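2,3,4,5-tetrahydropyridine-2,6-dicarboxylate N-succinyltransferase (Campylobacter jejuni, PDB 2RIJ) probably catalyses the transfer of a succinyl group from succinyl-CoA to tetrahydrodipicolinate, opening the succinylase route to lysine. Local coordinates at residues K151-L155 with R156-L160; G259-S262 with S263-V267; K176-E179 with L180-R184; E139-Y142 with L143-L147. All blocks are in the same frame, centred on the assembly; numbering follows the deposited sequence. Where two conformers were deposited one is given.

Contact 1 of 4, residues K151-L155 with R156-L160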
loop_
_atom_site.group_PDB
_atom_site.type_symbol
_atom_site.label_atom_id
_atom_site.label_comp_id
_atom_site.label_asym_id
_atom_site.label_seq_id
_atom_site.Cartn_x
_atom_site.Cartn_y
_atom_site.Cartn_z
ATOM N N LYS A 151 43.441 -11.645 -20.903
ATOM C CA LYS A 151 42.963 -10.361 -21.341
ATOM C C LYS A 151 43.626 -9.899 -22.646
ATOM O O LYS A 151 43.709 -8.710 -22.891
ATOM C CB LYS A 151 43.076 -9.311 -20.225
ATOM C CG LYS A 151 42.334 -9.702 -18.961
ATOM C CD LYS A 151 42.243 -8.569 -17.905
ATOM C CE LYS A 151 43.529 -8.333 -17.177
ATOM N NZ LYS A 151 43.905 -9.372 -16.259
ATOM N N LYS A 152 44.040 -10.840 -23.501
ATOM C CA LYS A 152 44.546 -10.472 -24.855
ATOM C C LYS A 152 43.403 -9.970 -25.731
ATOM O O LYS A 152 43.621 -9.203 -26.661
ATOM C CB LYS A 152 45.226 -11.666 -25.545
ATOM C CG LYS A 152 46.503 -12.164 -24.890
ATOM C CD LYS A 152 47.700 -11.487 -25.459
ATOM C CE LYS A 152 48.983 -11.986 -24.854
ATOM N NZ LYS A 152 50.074 -11.134 -25.412
ATOM N N VAL A 153 42.196 -10.469 -25.465
ATOM C CA VAL A 153 40.968 -10.042 -26.124
ATOM C C VAL A 153 39.913 -9.662 -25.069
ATOM O O VAL A 153 39.936 -10.167 -23.937
ATOM C CB VAL A 153 40.362 -11.138 -27.049
ATOM C CG1 VAL A 153 41.394 -11.592 -28.140
ATOM C CG2 VAL A 153 39.808 -12.335 -26.229
ATOM N N PRO A 154 39.017 -8.728 -25.414
ATOM C CA PRO A 154 37.940 -8.359 -24.472
ATOM C C PRO A 154 36.877 -9.408 -24.274
ATOM O O PRO A 154 36.643 -10.257 -25.152
ATOM C CB PRO A 154 37.322 -7.099 -25.086
ATOM C CG PRO A 154 38.244 -6.688 -26.182
ATOM C CD PRO A 154 39.009 -7.863 -26.619
ATOM N N LEU A 155 36.263 -9.350 -23.097
ATOM C CA LEU A 155 35.103 -10.187 -22.772
ATOM C C LEU A 155 34.064 -10.082 -23.889
ATOM O O LEU A 155 33.890 -9.009 -24.496
ATOM C CB LEU A 155 34.509 -9.739 -21.453
ATOM C CG LEU A 155 35.278 -10.155 -20.206
ATOM C CD1 LEU A 155 34.854 -9.370 -18.943
ATOM C CD2 LEU A 155 35.046 -11.676 -20.042
ATOM N N ARG A 156 33.451 -11.212 -24.196
ATOM C CA ARG A 156 32.428 -11.375 -25.256
ATOM C C ARG A 156 32.884 -11.259 -26.716
ATOM O O ARG A 156 32.081 -11.492 -27.633
ATOM C CB ARG A 156 31.274 -10.393 -25.061
ATOM C CG ARG A 156 30.630 -10.375 -23.719
ATOM C CD ARG A 156 29.573 -9.237 -23.781
ATOM N NE ARG A 156 28.961 -8.998 -22.523
ATOM C CZ ARG A 156 28.432 -7.835 -22.179
ATOM N NH1 ARG A 156 28.441 -6.795 -22.997
ATOM N NH2 ARG A 156 27.884 -7.709 -21.001
ATOM N N SER A 157 34.155 -10.993 -26.935
ATOM C CA SER A 157 34.642 -10.614 -28.243
ATOM C C SER A 157 35.002 -11.822 -29.106
ATOM O O SER A 157 35.267 -11.647 -30.285
ATOM C CB SER A 157 35.822 -9.665 -28.080
ATOM O OG SER A 157 36.981 -10.370 -27.709
ATOM N N ILE A 158 35.007 -13.041 -28.551
ATOM C CA ILE A 158 35.378 -14.214 -29.344
ATOM C C ILE A 158 34.368 -15.339 -29.265
ATOM O O ILE A 158 33.597 -15.440 -28.318
ATOM C CB ILE A 158 36.825 -14.747 -29.012
ATOM C CG1 ILE A 158 36.948 -15.177 -27.550
ATOM C CG2 ILE A 158 37.922 -13.733 -29.417
ATOM C CD1 ILE A 158 38.249 -15.925 -27.288
ATOM N N ASN A 159 34.379 -16.185 -30.283
ATOM C CA ASN A 159 33.365 -17.228 -30.458
ATOM C C ASN A 159 33.712 -18.475 -29.664
ATOM O O ASN A 159 34.718 -19.125 -29.911
ATOM C CB ASN A 159 33.196 -17.526 -31.959
ATOM C CG ASN A 159 31.978 -18.357 -32.261
ATOM O OD1 ASN A 159 31.608 -19.192 -31.478
ATOM N ND2 ASN A 159 31.376 -18.164 -33.453
ATOM N N LEU A 160 32.856 -18.809 -28.721
ATOM C CA LEU A 160 33.007 -19.970 -27.860
ATOM C C LEU A 160 31.894 -21.005 -28.084
ATOM O O LEU A 160 31.725 -21.935 -27.285
ATOM C CB LEU A 160 32.959 -19.538 -26.399
ATOM C CG LEU A 160 33.979 -18.516 -25.897
ATOM C CD1 LEU A 160 33.694 -18.220 -24.391
ATOM C CD2 LEU A 160 35.359 -19.116 -26.086
#
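The side chain of S157 folds back against the CD corner of the P154 ring and the flank of V153, and its hydroxyl does most of the touching. S157 OG lies 3.4 Å from P154 CD and 3.5 Å from V153 CB. It also donates a hydrogen bond, with S157 OG 2.6 Å from P154 O. A chi1 of 76° sets the hydroxyl between the two backbone branches of its own residue, which turns it inward to that carbonyl. The same oxygen accepts the backbone amide of S157, with S157 N 3.1 Å from P154 O. The two donors come from different heights: the hydroxyl stays within 17° of the carbonyl plane, whereas the amide sits well above it. One carbonyl oxygen thus receives both the amide and the hydroxyl of S157. This is a type II beta turn, P154 to S157, and R156 takes the positive phi that such a turn calls for at its third position. Flanking the turn, the side chains of V153 and I158 cross at about a right angle, V153 CG2 meeting I158 CG2 at 4.0 Å. Upstream, K151 ends helix 138-149 in a Schellman motif, and the chain then runs through the turn toward helix 163-166. The corner itself carries R156, whose chain is extended from CG to NE and leads away from P154 and its neighbours. Its guanidinium group reaches the beta-helix, where NE bonds to S264 O and NH2 to S292 OG, while the R156 amide is bonded to N248 OD1.

Contact 2 of 4, residues G259-S262 with S263-V267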
loop_
_atom_site.group_PDB
_atom_site.type_symbol
_atom_site.label_atom_id
_atom_site.label_comp_id
_atom_site.label_asym_id
_atom_site.label_seq_id
_atom_site.Cartn_x
_atom_site.Cartn_y
_atom_site.Cartn_z
ATOM N N GLY A 259 29.812 -11.341 -4.853
ATOM C CA GLY A 259 28.626 -11.995 -5.434
ATOM C C GLY A 259 28.936 -12.649 -6.763
ATOM O O GLY A 259 30.107 -12.872 -7.126
ATOM N N ARG A 260 27.883 -12.996 -7.497
ATOM C CA ARG A 260 27.959 -13.951 -8.582
ATOM C C ARG A 260 27.782 -13.269 -9.929
ATOM O O ARG A 260 26.755 -12.615 -10.188
ATOM C CB ARG A 260 26.888 -15.027 -8.385
ATOM C CG ARG A 260 27.151 -15.801 -7.094
ATOM C CD ARG A 260 26.051 -16.777 -6.806
ATOM N NE ARG A 260 24.796 -16.100 -6.463
ATOM C CZ ARG A 260 24.441 -15.729 -5.227
ATOM N NH1 ARG A 260 25.277 -15.822 -4.204
ATOM N NH2 ARG A 260 23.231 -15.204 -5.002
ATOM N N ILE A 261 28.801 -13.402 -10.752
ATOM C CA ILE A 261 28.813 -12.843 -12.095
ATOM C C ILE A 261 28.645 -13.972 -13.102
ATOM O O ILE A 261 29.575 -14.738 -13.380
ATOM C CB ILE A 261 30.095 -12.083 -12.400
ATOM C CG1 ILE A 261 30.408 -11.102 -11.273
ATOM C CG2 ILE A 261 29.980 -11.326 -13.742
ATOM C CD1 ILE A 261 31.691 -10.312 -11.426
ATOM N N SER A 262 27.466 -14.026 -13.719
ATOM C CA SER A 262 27.150 -15.058 -14.741
ATOM C C SER A 262 27.875 -14.828 -16.049
ATOM O O SER A 262 28.327 -13.730 -16.374
ATOM C CB SER A 262 25.631 -15.081 -15.044
ATOM O OG SER A 262 24.874 -15.456 -13.896
ATOM N N SER A 263 27.985 -15.890 -16.838
ATOM C CA SER A 263 28.612 -15.803 -18.151
ATOM C C SER A 263 27.953 -14.716 -18.971
ATOM O O SER A 263 26.729 -14.564 -18.945
ATOM C CB SER A 263 28.523 -17.165 -18.872
ATOM O OG SER A 263 29.530 -18.026 -18.396
ATOM N N SER A 264 28.783 -13.944 -19.683
ATOM C CA SER A 264 28.431 -12.807 -20.503
ATOM C C SER A 264 28.276 -11.498 -19.735
ATOM O O SER A 264 28.196 -10.476 -20.357
ATOM C CB SER A 264 27.198 -13.041 -21.381
ATOM O OG SER A 264 27.521 -13.995 -22.334
ATOM N N ALA A 265 28.285 -11.547 -18.412
ATOM C CA ALA A 265 28.124 -10.319 -17.591
ATOM C C ALA A 265 29.477 -9.656 -17.415
ATOM O O ALA A 265 30.507 -10.352 -17.212
ATOM C CB ALA A 265 27.468 -10.639 -16.238
ATOM N N ILE A 266 29.472 -8.327 -17.510
ATOM C CA ILE A 266 30.642 -7.480 -17.365
ATOM C C ILE A 266 30.346 -6.402 -16.351
ATOM O O ILE A 266 29.277 -5.771 -16.395
ATOM C CB ILE A 266 31.068 -6.792 -18.707
ATOM C CG1 ILE A 266 31.401 -7.846 -19.786
ATOM C CG2 ILE A 266 32.292 -5.909 -18.484
ATOM C CD1 ILE A 266 31.571 -7.252 -21.212
ATOM N N VAL A 267 31.283 -6.228 -15.423
ATOM C CA VAL A 267 31.183 -5.254 -14.336
ATOM C C VAL A 267 32.300 -4.209 -14.507
ATOM O O VAL A 267 33.461 -4.550 -14.610
ATOM C CB VAL A 267 31.243 -5.956 -12.968
ATOM C CG1 VAL A 267 31.166 -4.969 -11.807
ATOM C CG2 VAL A 267 30.126 -7.037 -12.869
#
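I261 packs against A265 and V267 on the inner side of a corner in the chain, and each of its two branches has its own partner. With chi1 at -49°, CG2 is anti to the backbone N and comes down on the methyl group of A265, I261 CG2 lying 3.6 Å from A265 CB. The longer branch, extended through chi2, carries I261 CD1 to within 3.9 Å of V267 CG2, the two side chains meeting at a slant. Side chains of A265 and V267 also touch I279 of the following coil, so these apolar groups pack from one coil onto the next. A backbone bond fixes the corner: A265 N donates to S262 O across 3.0 Å, with an N-H...O angle of 155°, closing a type II beta turn from S262 to A265 in which S264 has the positive phi. A265 CB sits 3.2 Å from the same S262 O, so the carbonyl is hemmed in by both the amide and the methyl of one residue.

The outer side is looser and polar. S263 and S264 direct their CB atoms away from 259-262, and both are partly exposed; in one of its two modelled conformers, S263 OG bonds to F247 O. Just before the corner stands R260, a predicted succinyl-CoA-binding residue: its NH1 bonds to A242 O, and its NH2 to S278 OG and to N302 OD1 of a second subunit. Short strands 260-261 and 266-267, belonging to different parallel sheets and joined by a tight turn with aliphatic residues inside, are the hallmark of hexapeptide-repeat coils in the left-handed beta-helix.

Contact 3 of 4, residues K176-E179 with L180-R184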
loop_
_atom_site.group_PDB
_atom_site.type_symbol
_atom_site.label_atom_id
_atom_site.label_comp_id
_atom_site.label_asym_id
_atom_site.label_seq_id
_atom_site.Cartn_x
_atom_site.Cartn_y
_atom_site.Cartn_z
ATOM N N LYS A 176 44.403 -31.982 -11.842
ATOM C CA LYS A 176 44.685 -32.948 -12.906
ATOM C C LYS A 176 43.404 -33.699 -13.291
ATOM O O LYS A 176 42.739 -34.241 -12.403
ATOM C CB LYS A 176 45.707 -33.997 -12.423
ATOM C CG LYS A 176 46.976 -33.438 -11.822
ATOM C CD LYS A 176 47.651 -32.578 -12.801
ATOM C CE LYS A 176 49.149 -32.446 -12.535
ATOM N NZ LYS A 176 49.688 -31.590 -13.646
ATOM N N PRO A 177 43.072 -33.751 -14.596
ATOM C CA PRO A 177 41.870 -34.433 -15.034
ATOM C C PRO A 177 42.020 -35.966 -15.050
ATOM O O PRO A 177 43.068 -36.513 -15.436
ATOM C CB PRO A 177 41.617 -33.847 -16.435
ATOM C CG PRO A 177 43.027 -33.509 -16.953
ATOM C CD PRO A 177 43.799 -33.120 -15.711
ATOM N N ILE A 178 40.963 -36.645 -14.629
ATOM C CA ILE A 178 40.876 -38.098 -14.640
ATOM C C ILE A 178 39.530 -38.487 -15.232
ATOM O O ILE A 178 38.493 -38.011 -14.791
ATOM C CB ILE A 178 40.964 -38.665 -13.214
ATOM C CG1 ILE A 178 42.208 -38.115 -12.507
ATOM C CG2 ILE A 178 40.876 -40.242 -13.233
ATOM C CD1 ILE A 178 42.322 -38.509 -11.044
ATOM N N GLU A 179 39.547 -39.349 -16.235
ATOM C CA GLU A 179 38.317 -39.881 -16.819
ATOM C C GLU A 179 37.500 -40.593 -15.768
ATOM O O GLU A 179 38.038 -41.367 -14.994
ATOM C CB GLU A 179 38.628 -40.866 -17.946
ATOM C CG GLU A 179 39.406 -40.293 -19.095
ATOM C CD GLU A 179 39.436 -41.249 -20.289
ATOM O OE1 GLU A 179 38.422 -41.310 -21.021
ATOM O OE2 GLU A 179 40.467 -41.941 -20.474
ATOM N N LEU A 180 36.201 -40.307 -15.717
ATOM C CA LEU A 180 35.307 -40.939 -14.759
ATOM C C LEU A 180 35.332 -42.473 -14.947
ATOM O O LEU A 180 35.297 -43.219 -13.976
ATOM C CB LEU A 180 33.867 -40.367 -14.874
ATOM C CG LEU A 180 33.756 -38.873 -14.451
ATOM C CD1 LEU A 180 32.420 -38.273 -14.868
ATOM C CD2 LEU A 180 33.991 -38.710 -12.961
ATOM N N GLU A 181 35.418 -42.942 -16.187
ATOM C CA GLU A 181 35.387 -44.375 -16.448
ATOM C C GLU A 181 36.641 -45.052 -15.895
ATOM O O GLU A 181 36.615 -46.216 -15.499
ATOM C CB GLU A 181 35.202 -44.647 -17.940
ATOM C CG GLU A 181 34.866 -46.102 -18.285
ATOM C CD GLU A 181 33.739 -46.726 -17.408
ATOM O OE1 GLU A 181 32.629 -46.150 -17.249
ATOM O OE2 GLU A 181 33.979 -47.831 -16.878
ATOM N N TYR A 182 37.732 -44.305 -15.828
ATOM C CA TYR A 182 38.947 -44.809 -15.206
ATOM C C TYR A 182 38.748 -45.033 -13.678
ATOM O O TYR A 182 39.215 -46.026 -13.106
ATOM C CB TYR A 182 40.128 -43.861 -15.484
ATOM C CG TYR A 182 41.364 -44.290 -14.757
ATOM C CD1 TYR A 182 42.221 -45.235 -15.310
ATOM C CD2 TYR A 182 41.633 -43.812 -13.481
ATOM C CE1 TYR A 182 43.349 -45.640 -14.650
ATOM C CE2 TYR A 182 42.742 -44.225 -12.803
ATOM C CZ TYR A 182 43.605 -45.128 -13.402
ATOM O OH TYR A 182 44.699 -45.537 -12.713
ATOM N N LEU A 183 38.067 -44.099 -13.026
ATOM C CA LEU A 183 37.766 -44.224 -11.625
ATOM C C LEU A 183 36.832 -45.398 -11.384
ATOM O O LEU A 183 36.988 -46.144 -10.417
ATOM C CB LEU A 183 37.164 -42.913 -11.079
ATOM C CG LEU A 183 38.054 -41.692 -10.952
ATOM C CD1 LEU A 183 37.192 -40.484 -10.522
ATOM C CD2 LEU A 183 39.226 -41.873 -9.964
ATOM N N ARG A 184 35.835 -45.563 -12.243
ATOM C CA ARG A 184 34.896 -46.680 -12.097
ATOM C C ARG A 184 35.647 -47.994 -12.262
ATOM O O ARG A 184 35.490 -48.901 -11.448
ATOM C CB ARG A 184 33.767 -46.581 -13.126
ATOM C CG ARG A 184 32.836 -45.380 -12.895
ATOM C CD ARG A 184 31.765 -45.290 -14.002
ATOM N NE ARG A 184 31.139 -43.975 -13.982
ATOM C CZ ARG A 184 31.171 -43.109 -14.983
ATOM N NH1 ARG A 184 31.724 -43.430 -16.141
ATOM N NH2 ARG A 184 30.646 -41.922 -14.807
#
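Apolar contact comes from one methyl group of I178, which meets two residues of the helix's first turn. I178 CG2, set anti to the backbone N by a chi1 of -53°, lies 3.7 Å from Y182 CD2 and 3.9 Å from L183 CG. The isoleucine crosses the tyrosine at a slant and the leucine nearly at a right angle, and its methyl touches both. The tyrosine's chi1 of 175° places its ring beside I178 as the hydroxyl end leads off.

The backbone bonds that start the helix are weak. E179 occupies the N-cap position of helix 180-192, and its carbonyl serves two amides: Y182 N at 3.1 Å from E179 O with a bent N-H...O angle of 126°, and L183 N at 3.4 Å from E179 O. The next bond, R184 N to L180 O at 3.0 Å, is a regular helical one. The E179 side chain does not fold back onto the helix; its carboxylate leads away, and OE2 is gripped by the backbone amides of L38 and N39.

A salt bridge lies within the helix turn. In one of the two modelled conformers of E181, R184 NH1 bonds to E181 OE1 over 3.1 Å, with the oxygen in the guanidinium plane but itself approached from above the carboxylate plane. The other terminal nitrogen of R184, NH2, forms a salt bridge with D216 OD1 of a second subunit.

Strand 176-178 of a small antiparallel sheet thus turns at E179 into the helix. Because R184 faces a carboxylate of a neighbouring subunit and, in that conformer of E181, one of its own chain, its positive charge is probably compensated, and this first helical turn joins the subunit interface electrostatically.

Contact 4 of 4, residues E139-Y142 with L143-L147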
loop_
_atom_site.group_PDB
_atom_site.type_symbol
_atom_site.label_atom_id
_atom_site.label_comp_id
_atom_site.label_asym_id
_atom_site.label_seq_id
_atom_site.Cartn_x
_atom_site.Cartn_y
_atom_site.Cartn_z
ATOM N N GLU A 139 41.743 -28.280 -27.995
ATOM C CA GLU A 139 42.902 -27.406 -28.018
ATOM C C GLU A 139 42.529 -25.944 -28.338
ATOM O O GLU A 139 43.053 -25.010 -27.720
ATOM C CB GLU A 139 43.938 -27.931 -29.043
ATOM C CG GLU A 139 44.574 -29.296 -28.695
ATOM C CD GLU A 139 43.861 -30.527 -29.288
ATOM O OE1 GLU A 139 42.610 -30.535 -29.491
ATOM O OE2 GLU A 139 44.573 -31.532 -29.513
ATOM N N SER A 140 41.691 -25.734 -29.359
ATOM C CA SER A 140 41.302 -24.383 -29.725
ATOM C C SER A 140 40.352 -23.764 -28.689
ATOM O O SER A 140 40.428 -22.578 -28.443
ATOM C CB SER A 140 40.730 -24.285 -31.132
ATOM O OG SER A 140 39.494 -24.925 -31.219
ATOM N N ILE A 141 39.499 -24.566 -28.051
ATOM C CA ILE A 141 38.691 -24.061 -26.937
ATOM C C ILE A 141 39.621 -23.505 -25.853
ATOM O O ILE A 141 39.405 -22.406 -25.328
ATOM C CB ILE A 141 37.789 -25.157 -26.265
ATOM C CG1 ILE A 141 36.744 -25.664 -27.241
ATOM C CG2 ILE A 141 37.094 -24.566 -25.009
ATOM C CD1 ILE A 141 36.082 -26.975 -26.832
ATOM N N TYR A 142 40.653 -24.258 -25.520
ATOM C CA TYR A 142 41.591 -23.817 -24.468
ATOM C C TYR A 142 42.368 -22.552 -24.872
ATOM O O TYR A 142 42.536 -21.626 -24.045
ATOM C CB TYR A 142 42.510 -24.955 -24.048
ATOM C CG TYR A 142 41.970 -25.772 -22.903
ATOM C CD1 TYR A 142 41.095 -26.804 -23.122
ATOM C CD2 TYR A 142 42.270 -25.432 -21.582
ATOM C CE1 TYR A 142 40.574 -27.527 -22.072
ATOM C CE2 TYR A 142 41.755 -26.157 -20.527
ATOM C CZ TYR A 142 40.924 -27.208 -20.785
ATOM O OH TYR A 142 40.390 -27.947 -19.753
ATOM N N LEU A 143 42.765 -22.451 -26.147
ATOM C CA LEU A 143 43.411 -21.219 -26.615
ATOM C C LEU A 143 42.457 -19.991 -26.458
ATOM O O LEU A 143 42.888 -18.900 -26.032
ATOM C CB LEU A 143 43.885 -21.354 -28.046
ATOM C CG LEU A 143 44.602 -20.153 -28.650
ATOM C CD1 LEU A 143 45.750 -19.643 -27.801
ATOM C CD2 LEU A 143 45.067 -20.541 -30.043
ATOM N N LYS A 144 41.198 -20.154 -26.857
ATOM C CA LYS A 144 40.172 -19.136 -26.692
ATOM C C LYS A 144 39.984 -18.745 -25.202
ATOM O O LYS A 144 39.977 -17.575 -24.863
ATOM C CB LYS A 144 38.862 -19.617 -27.315
ATOM C CG LYS A 144 38.907 -19.654 -28.881
ATOM C CD LYS A 144 37.759 -20.429 -29.507
ATOM C CE LYS A 144 37.724 -20.288 -31.031
ATOM N NZ LYS A 144 37.267 -18.965 -31.471
ATOM N N LEU A 145 39.906 -19.725 -24.314
ATOM C CA LEU A 145 39.741 -19.417 -22.886
ATOM C C LEU A 145 40.925 -18.622 -22.368
ATOM O O LEU A 145 40.739 -17.690 -21.607
ATOM C CB LEU A 145 39.517 -20.686 -22.085
ATOM C CG LEU A 145 38.174 -21.415 -22.335
ATOM C CD1 LEU A 145 38.115 -22.751 -21.574
ATOM C CD2 LEU A 145 36.915 -20.528 -22.045
ATOM N N TYR A 146 42.135 -19.018 -22.764
ATOM C CA TYR A 146 43.336 -18.279 -22.458
ATOM C C TYR A 146 43.334 -16.890 -23.005
ATOM O O TYR A 146 43.771 -15.963 -22.338
ATOM C CB TYR A 146 44.596 -19.032 -22.929
ATOM C CG TYR A 146 45.275 -19.974 -21.936
ATOM C CD1 TYR A 146 44.899 -21.307 -21.804
ATOM C CD2 TYR A 146 46.302 -19.517 -21.103
ATOM C CE1 TYR A 146 45.555 -22.189 -20.918
ATOM C CE2 TYR A 146 46.955 -20.373 -20.234
ATOM C CZ TYR A 146 46.593 -21.718 -20.141
ATOM O OH TYR A 146 47.308 -22.518 -19.277
ATOM N N LEU A 147 42.842 -16.698 -24.227
ATOM C CA LEU A 147 42.781 -15.339 -24.803
ATOM C C LEU A 147 41.942 -14.395 -23.924
ATOM O O LEU A 147 42.343 -13.257 -23.659
ATOM C CB LEU A 147 42.244 -15.361 -26.236
ATOM C CG LEU A 147 43.191 -15.866 -27.303
ATOM C CD1 LEU A 147 42.418 -16.100 -28.662
ATOM C CD2 LEU A 147 44.379 -14.890 -27.475
#
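Four successive i-to-i+4 backbone hydrogen bonds run through this part of helix 138-149, from L143 N to E139 O at 3.0 Å up to Y146 N to Y142 O at 2.9 Å, the latter nearly straight at 170°. I141 and L145, one turn apart, lie side by side pointing the same way, with I141 CG2 4.0 Å from L145 CD1; beyond them I141 rests on A163 and L166 of helix 163-166. On another face the ring of Y146 presents its edge to the preceding turn: Y146 CD1 sits 3.3 Å from Y142 O, close to the ring plane, so the carbonyl meets an aromatic C-H edge as well as the amide. K144 lays the start of its chain along the helix, K144 CG 3.3 Å from S140 O, before chi4 (-73°) bends the amine toward K133 O and N159 O. L143 turns to strand 124-129, and S140 OG bonds to E80. The Y146 hydroxyl is shared among H211, the F48 amide and K191 of a third subunit. The helix is buried by its apolar faces, while the polar ends of its side chains find partners: an ammonium group probably stabilised by two carbonyl oxygens, and a tyrosine hydroxyl whose neighbouring amine may polarise it.

In the fold
Contacts 4, 1 and 2 touch in succession, whereas contact 3 stands apart. Helix residues 139-147 and the turn at 151-160 have centres 10 Å apart and meet through K144 NZ and N159 O at 3.0 Å, with I158 and V153 packed on the helix backbone. The same turn reaches contact 2, whose centre is 14 Å from its own, and there L155 CB and I266 CD1 are 3.9 Å apart. Helix and beta-helix corner are thereby joined by way of contact 1. Contact 2 alone bears on the predicted succinyl-CoA site: R260 belongs to it, and the side chain of S262 is about 7 Å from that of S278, another predicted member. Contact 3 lies 31 Å from contact 2 between centres.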